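Local coordinates for NADP-dependent alcohol dehydrogenase 6 (Saccharomyces cerevisiae, PDB 1PIW), which reduces a broad range of aromatic and aliphatic aldehydes to alcohols with NADPH, as a zinc-dependent medium-chain dehydrogenase, at residues M1-Q13 with Q132-H144. Numbering follows the deposited sequence.
Sequences MSYPEKFEGIAIQ and QGGYANYVRVHEH
Tyr138 meets two aromatic side chains of the N-terminal segment, and the three form an aromatic cluster: Phe7 packs against its CB and Tyr3 against one face of its ring. The CB of Tyr138 lies over one face of the Phe7 ring, a CH-pi contact 3.5 Å from that ring's centroid. Tyr3 comes to the Tyr138 ring edge-on, in a T-shaped stack with planes at 65° and centroids 4.6 Å apart; its CD2 stands above the middle of the ring. Phe7 reaches this spot because its CG is anti to the carbonyl carbon (chi1 -84°), and its CZ in turn lies over a face of the Arg140 guanidinium, a group held by a salt bridge from NH2 to Asp37. With Tyr138 cut back to an alanine, the CB over Phe7 would remain, but the edge of Tyr3 would probably lose the ring face it packs on, opening a gap there.

Further along, the backbones take over. Gly9 and Ala136 form a single beta bridge, their CA atoms only 3.8 Å apart. Two main-chain bonds flank the bridge: Asn137 N gives to Glu8 O at 3.1 Å, and Ile10 N gives to Tyr135 O at 2.9 Å. Tyr135 is the centre of an inverse gamma turn. This is where two sheets of the GroES-like catalytic domain meet: strand 7-12 pairs with strands 22-26 and 64-65, whereas 138-142 pairs with 35-45, and the two cross at 113°. Tyr135 OH hydrogen-bonds to Asp49, and the Tyr135 side chain is about 6 Å from that of Cys46, a ligand of the catalytic zinc.

Phe7, the Gly9-Ala136 bridge and the Ile10-Tyr135 pair are the buried, tightly packed part; the outer side is looser. There Pro4 is exposed, and Tyr3, though stacked on Tyr138, is poorly ordered. Asn137 OD1 takes a weak bond from Glu8 N at 3.4 Å, while Glu8 OE2 makes a salt bridge to Lys25.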
loop_
_atom_site.group_PDB
_atom_site.type_symbol
_atom_site.label_atom_id
_atom_site.label_comp_id
_atom_site.label_asym_id
_atom_site.label_seq_id
_atom_site.Cartn_x
_atom_site.Cartn_y
_atom_site.Cartn_z
ATOM N N MET A 1 25.957 16.155 39.681
ATOM C CA MET A 1 25.483 16.869 40.895
ATOM C C MET A 1 23.996 16.653 41.095
ATOM O O MET A 1 23.582 15.575 41.506
ATOM C CB MET A 1 25.807 18.369 40.796
ATOM C CG MET A 1 25.323 19.068 39.522
ATOM S SD MET A 1 26.412 20.436 38.980
ATOM C CE MET A 1 25.912 21.774 40.112
ATOM N N SER A 2 23.189 17.665 40.809
ATOM C CA SER A 2 21.756 17.517 40.978
ATOM C C SER A 2 20.932 17.963 39.785
ATOM O O SER A 2 21.427 18.636 38.884
ATOM C CB SER A 2 21.286 18.245 42.239
ATOM O OG SER A 2 21.546 17.463 43.396
ATOM N N TYR A 3 19.660 17.570 39.821
ATOM C CA TYR A 3 18.671 17.844 38.781
ATOM C C TYR A 3 18.833 19.062 37.884
ATOM O O TYR A 3 18.363 19.062 36.739
ATOM C CB TYR A 3 17.258 17.914 39.374
ATOM C CG TYR A 3 16.355 18.771 38.525
ATOM C CD1 TYR A 3 16.292 20.150 38.716
ATOM C CD2 TYR A 3 15.695 18.233 37.430
ATOM C CE1 TYR A 3 15.606 20.966 37.830
ATOM C CE2 TYR A 3 15.006 19.038 36.541
ATOM C CZ TYR A 3 14.967 20.402 36.745
ATOM O OH TYR A 3 14.283 21.196 35.856
ATOM N N PRO A 4 19.443 20.135 38.381
ATOM C CA PRO A 4 19.478 21.176 37.357
ATOM C C PRO A 4 20.610 21.052 36.352
ATOM O O PRO A 4 20.371 20.995 35.152
ATOM C CB PRO A 4 19.545 22.455 38.178
ATOM C CG PRO A 4 20.295 22.014 39.413
ATOM C CD PRO A 4 19.657 20.689 39.727
ATOM N N GLU A 5 21.839 20.974 36.844
ATOM C CA GLU A 5 23.005 20.922 35.970
ATOM C C GLU A 5 23.450 19.574 35.419
ATOM O O GLU A 5 24.127 19.522 34.387
ATOM C CB GLU A 5 24.190 21.609 36.663
ATOM C CG GLU A 5 24.010 23.119 36.846
ATOM C CD GLU A 5 23.991 23.542 38.303
ATOM O OE1 GLU A 5 23.185 22.983 39.078
ATOM O OE2 GLU A 5 24.779 24.436 38.675
ATOM N N LYS A 6 23.084 18.487 36.094
ATOM C CA LYS A 6 23.473 17.155 35.641
ATOM C C LYS A 6 22.334 16.159 35.759
ATOM O O LYS A 6 21.559 16.201 36.711
ATOM C CB LYS A 6 24.656 16.628 36.456
ATOM C CG LYS A 6 25.961 16.486 35.692
ATOM C CD LYS A 6 26.622 17.832 35.460
ATOM C CE LYS A 6 28.075 17.700 35.005
ATOM N NZ LYS A 6 28.230 17.204 33.608
ATOM N N PHE A 7 22.236 15.266 34.781
ATOM C CA PHE A 7 21.216 14.216 34.783
ATOM C C PHE A 7 21.964 12.910 35.001
ATOM O O PHE A 7 23.111 12.772 34.573
ATOM C CB PHE A 7 20.489 14.139 33.432
ATOM C CG PHE A 7 19.358 15.118 33.274
ATOM C CD1 PHE A 7 18.696 15.223 32.060
ATOM C CD2 PHE A 7 18.950 15.924 34.324
ATOM C CE1 PHE A 7 17.649 16.111 31.891
ATOM C CE2 PHE A 7 17.901 16.818 34.162
ATOM C CZ PHE A 7 17.250 16.910 32.941
ATOM N N GLU A 8 21.334 11.953 35.669
ATOM C CA GLU A 8 21.991 10.677 35.885
ATOM C C GLU A 8 21.183 9.585 35.214
ATOM O O GLU A 8 19.974 9.716 35.057
ATOM C CB GLU A 8 22.132 10.387 37.373
ATOM C CG GLU A 8 23.025 9.200 37.645
ATOM C CD GLU A 8 23.298 8.992 39.114
ATOM O OE1 GLU A 8 22.331 8.889 39.900
ATOM O OE2 GLU A 8 24.487 8.923 39.477
ATOM N N GLY A 9 21.849 8.512 34.798
ATOM C CA GLY A 9 21.131 7.433 34.148
ATOM C C GLY A 9 21.939 6.185 33.846
ATOM O O GLY A 9 23.163 6.197 33.888
ATOM N N ILE A 10 21.239 5.096 33.548
ATOM C CA ILE A 10 21.883 3.838 33.219
ATOM C C ILE A 10 22.203 3.914 31.732
ATOM O O ILE A 10 21.339 3.673 30.893
ATOM C CB ILE A 10 20.934 2.679 33.481
ATOM C CG1 ILE A 10 20.216 2.905 34.810
ATOM C CG2 ILE A 10 21.703 1.376 33.504
ATOM C CD1 ILE A 10 21.146 3.133 35.966
ATOM N N ALA A 11 23.452 4.247 31.411
ATOM C CA ALA A 11 23.865 4.415 30.019
ATOM C C ALA A 11 24.791 3.380 29.393
ATOM O O ALA A 11 25.773 2.950 29.991
ATOM C CB ALA A 11 24.482 5.793 29.855
ATOM N N ILE A 12 24.467 3.019 28.158
ATOM C CA ILE A 12 25.247 2.067 27.371
ATOM C C ILE A 12 26.660 2.647 27.195
ATOM O O ILE A 12 26.807 3.781 26.734
ATOM C CB ILE A 12 24.648 1.893 25.951
ATOM C CG1 ILE A 12 23.125 1.741 26.006
ATOM C CG2 ILE A 12 25.293 0.723 25.272
ATOM C CD1 ILE A 12 22.640 0.558 26.753
ATOM N N GLN A 13 27.692 1.875 27.536
ATOM C CA GLN A 13 29.076 2.352 27.414
ATOM C C GLN A 13 29.792 1.959 26.120
ATOM O O GLN A 13 30.799 2.569 25.773
ATOM C CB GLN A 13 29.895 1.874 28.605
ATOM C CG GLN A 13 29.249 2.180 29.930
ATOM C CD GLN A 13 29.121 3.662 30.180
ATOM O OE1 GLN A 13 28.276 4.097 30.957
ATOM N NE2 GLN A 13 29.967 4.447 29.531
ATOM N N GLN A 132 18.989 12.186 24.974
ATOM C CA GLN A 132 19.269 11.158 25.966
ATOM C C GLN A 132 18.019 10.590 26.643
ATOM O O GLN A 132 17.257 9.869 26.016
ATOM C CB GLN A 132 20.228 11.711 27.016
ATOM C CG GLN A 132 21.604 11.975 26.496
ATOM C CD GLN A 132 22.251 10.713 25.984
ATOM O OE1 GLN A 132 22.260 9.691 26.674
ATOM N NE2 GLN A 132 22.805 10.769 24.777
ATOM N N GLY A 133 17.843 10.900 27.931
ATOM C CA GLY A 133 16.704 10.441 28.727
ATOM C C GLY A 133 16.142 9.037 28.524
ATOM O O GLY A 133 16.456 8.364 27.546
ATOM N N GLY A 134 15.285 8.607 29.449
ATOM C CA GLY A 134 14.690 7.280 29.370
ATOM C C GLY A 134 14.996 6.463 30.622
ATOM O O GLY A 134 14.245 6.485 31.607
ATOM N N TYR A 135 16.096 5.718 30.582
ATOM C CA TYR A 135 16.503 4.939 31.738
ATOM C C TYR A 135 17.297 5.907 32.611
ATOM O O TYR A 135 18.453 5.647 32.944
ATOM C CB TYR A 135 17.421 3.772 31.345
ATOM C CG TYR A 135 16.828 2.721 30.436
ATOM C CD1 TYR A 135 15.554 2.864 29.901
ATOM C CD2 TYR A 135 17.570 1.600 30.072
ATOM C CE1 TYR A 135 15.040 1.928 29.029
ATOM C CE2 TYR A 135 17.062 0.659 29.195
ATOM C CZ TYR A 135 15.794 0.831 28.673
ATOM O OH TYR A 135 15.281 -0.065 27.762
ATOM N N ALA A 136 16.691 7.031 32.969
ATOM C CA ALA A 136 17.383 8.003 33.791
ATOM C C ALA A 136 16.419 8.637 34.772
ATOM O O ALA A 136 15.253 8.279 34.806
ATOM C CB ALA A 136 18.013 9.049 32.919
ATOM N N ASN A 137 16.914 9.583 35.562
ATOM C CA ASN A 137 16.106 10.260 36.566
ATOM C C ASN A 137 15.297 11.443 36.028
ATOM O O ASN A 137 14.269 11.814 36.607
ATOM C CB ASN A 137 17.001 10.723 37.718
ATOM C CG ASN A 137 18.139 11.627 37.257
ATOM O OD1 ASN A 137 18.914 12.130 38.071
ATOM N ND2 ASN A 137 18.243 11.836 35.949
ATOM N N TYR A 138 15.761 12.031 34.928
ATOM C CA TYR A 138 15.075 13.162 34.311
ATOM C C TYR A 138 15.193 13.153 32.793
ATOM O O TYR A 138 16.169 12.660 32.228
ATOM C CB TYR A 138 15.644 14.499 34.801
ATOM C CG TYR A 138 15.513 14.753 36.273
ATOM C CD1 TYR A 138 16.578 14.526 37.127
ATOM C CD2 TYR A 138 14.316 15.207 36.817
ATOM C CE1 TYR A 138 16.462 14.738 38.494
ATOM C CE2 TYR A 138 14.186 15.425 38.188
ATOM C CZ TYR A 138 15.265 15.185 39.022
ATOM O OH TYR A 138 15.148 15.362 40.385
ATOM N N VAL A 139 14.192 13.719 32.137
ATOM C CA VAL A 139 14.205 13.824 30.692
ATOM C C VAL A 139 13.751 15.244 30.390
ATOM O O VAL A 139 12.865 15.769 31.057
ATOM C CB VAL A 139 13.262 12.796 30.029
ATOM C CG1 VAL A 139 11.817 13.177 30.263
ATOM C CG2 VAL A 139 13.558 12.706 28.553
ATOM N N ARG A 140 14.392 15.867 29.411
ATOM C CA ARG A 140 14.080 17.233 29.012
ATOM C C ARG A 140 13.435 17.166 27.647
ATOM O O ARG A 140 14.095 16.826 26.664
ATOM C CB ARG A 140 15.364 18.050 28.951
ATOM C CG ARG A 140 15.195 19.469 28.464
ATOM C CD ARG A 140 16.299 20.347 29.028
ATOM N NE ARG A 140 16.247 20.353 30.481
ATOM C CZ ARG A 140 17.253 20.726 31.256
ATOM N NH1 ARG A 140 18.393 21.117 30.708
ATOM N NH2 ARG A 140 17.114 20.716 32.571
ATOM N N VAL A 141 12.147 17.501 27.592
ATOM C CA VAL A 141 11.386 17.417 26.353
ATOM C C VAL A 141 10.466 18.591 26.056
ATOM O O VAL A 141 9.762 19.075 26.939
ATOM C CB VAL A 141 10.515 16.152 26.365
ATOM C CG1 VAL A 141 9.889 15.927 25.008
ATOM C CG2 VAL A 141 11.344 14.970 26.785
ATOM N N HIS A 142 10.469 19.028 24.799
ATOM C CA HIS A 142 9.613 20.120 24.331
ATOM C C HIS A 142 8.170 19.722 24.687
ATOM O O HIS A 142 7.740 18.603 24.393
ATOM C CB HIS A 142 9.801 20.256 22.819
ATOM C CG HIS A 142 8.938 21.291 22.172
ATOM N ND1 HIS A 142 7.572 21.333 22.338
ATOM C CD2 HIS A 142 9.237 22.267 21.280
ATOM C CE1 HIS A 142 7.066 22.288 21.575
ATOM N NE2 HIS A 142 8.055 22.870 20.922
ATOM N N GLU A 143 7.432 20.630 25.323
ATOM C CA GLU A 143 6.059 20.358 25.765
ATOM C C GLU A 143 5.110 19.755 24.749
ATOM O O GLU A 143 4.215 19.002 25.115
ATOM C CB GLU A 143 5.415 21.623 26.303
ATOM C CG GLU A 143 5.166 22.656 25.244
ATOM C CD GLU A 143 4.434 23.864 25.781
ATOM O OE1 GLU A 143 4.200 24.807 24.999
ATOM O OE2 GLU A 143 4.093 23.873 26.987
ATOM N N HIS A 144 5.280 20.087 23.477
ATOM C CA HIS A 144 4.385 19.548 22.473
ATOM C C HIS A 144 4.374 18.037 22.477
ATOM O O HIS A 144 3.404 17.427 22.038
ATOM C CB HIS A 144 4.777 19.994 21.074
ATOM C CG HIS A 144 3.945 19.367 19.997
ATOM N ND1 HIS A 144 2.754 19.907 19.564
ATOM C CD2 HIS A 144 4.101 18.212 19.309
ATOM C CE1 HIS A 144 2.213 19.113 18.658
ATOM N NE2 HIS A 144 3.010 18.077 18.485
#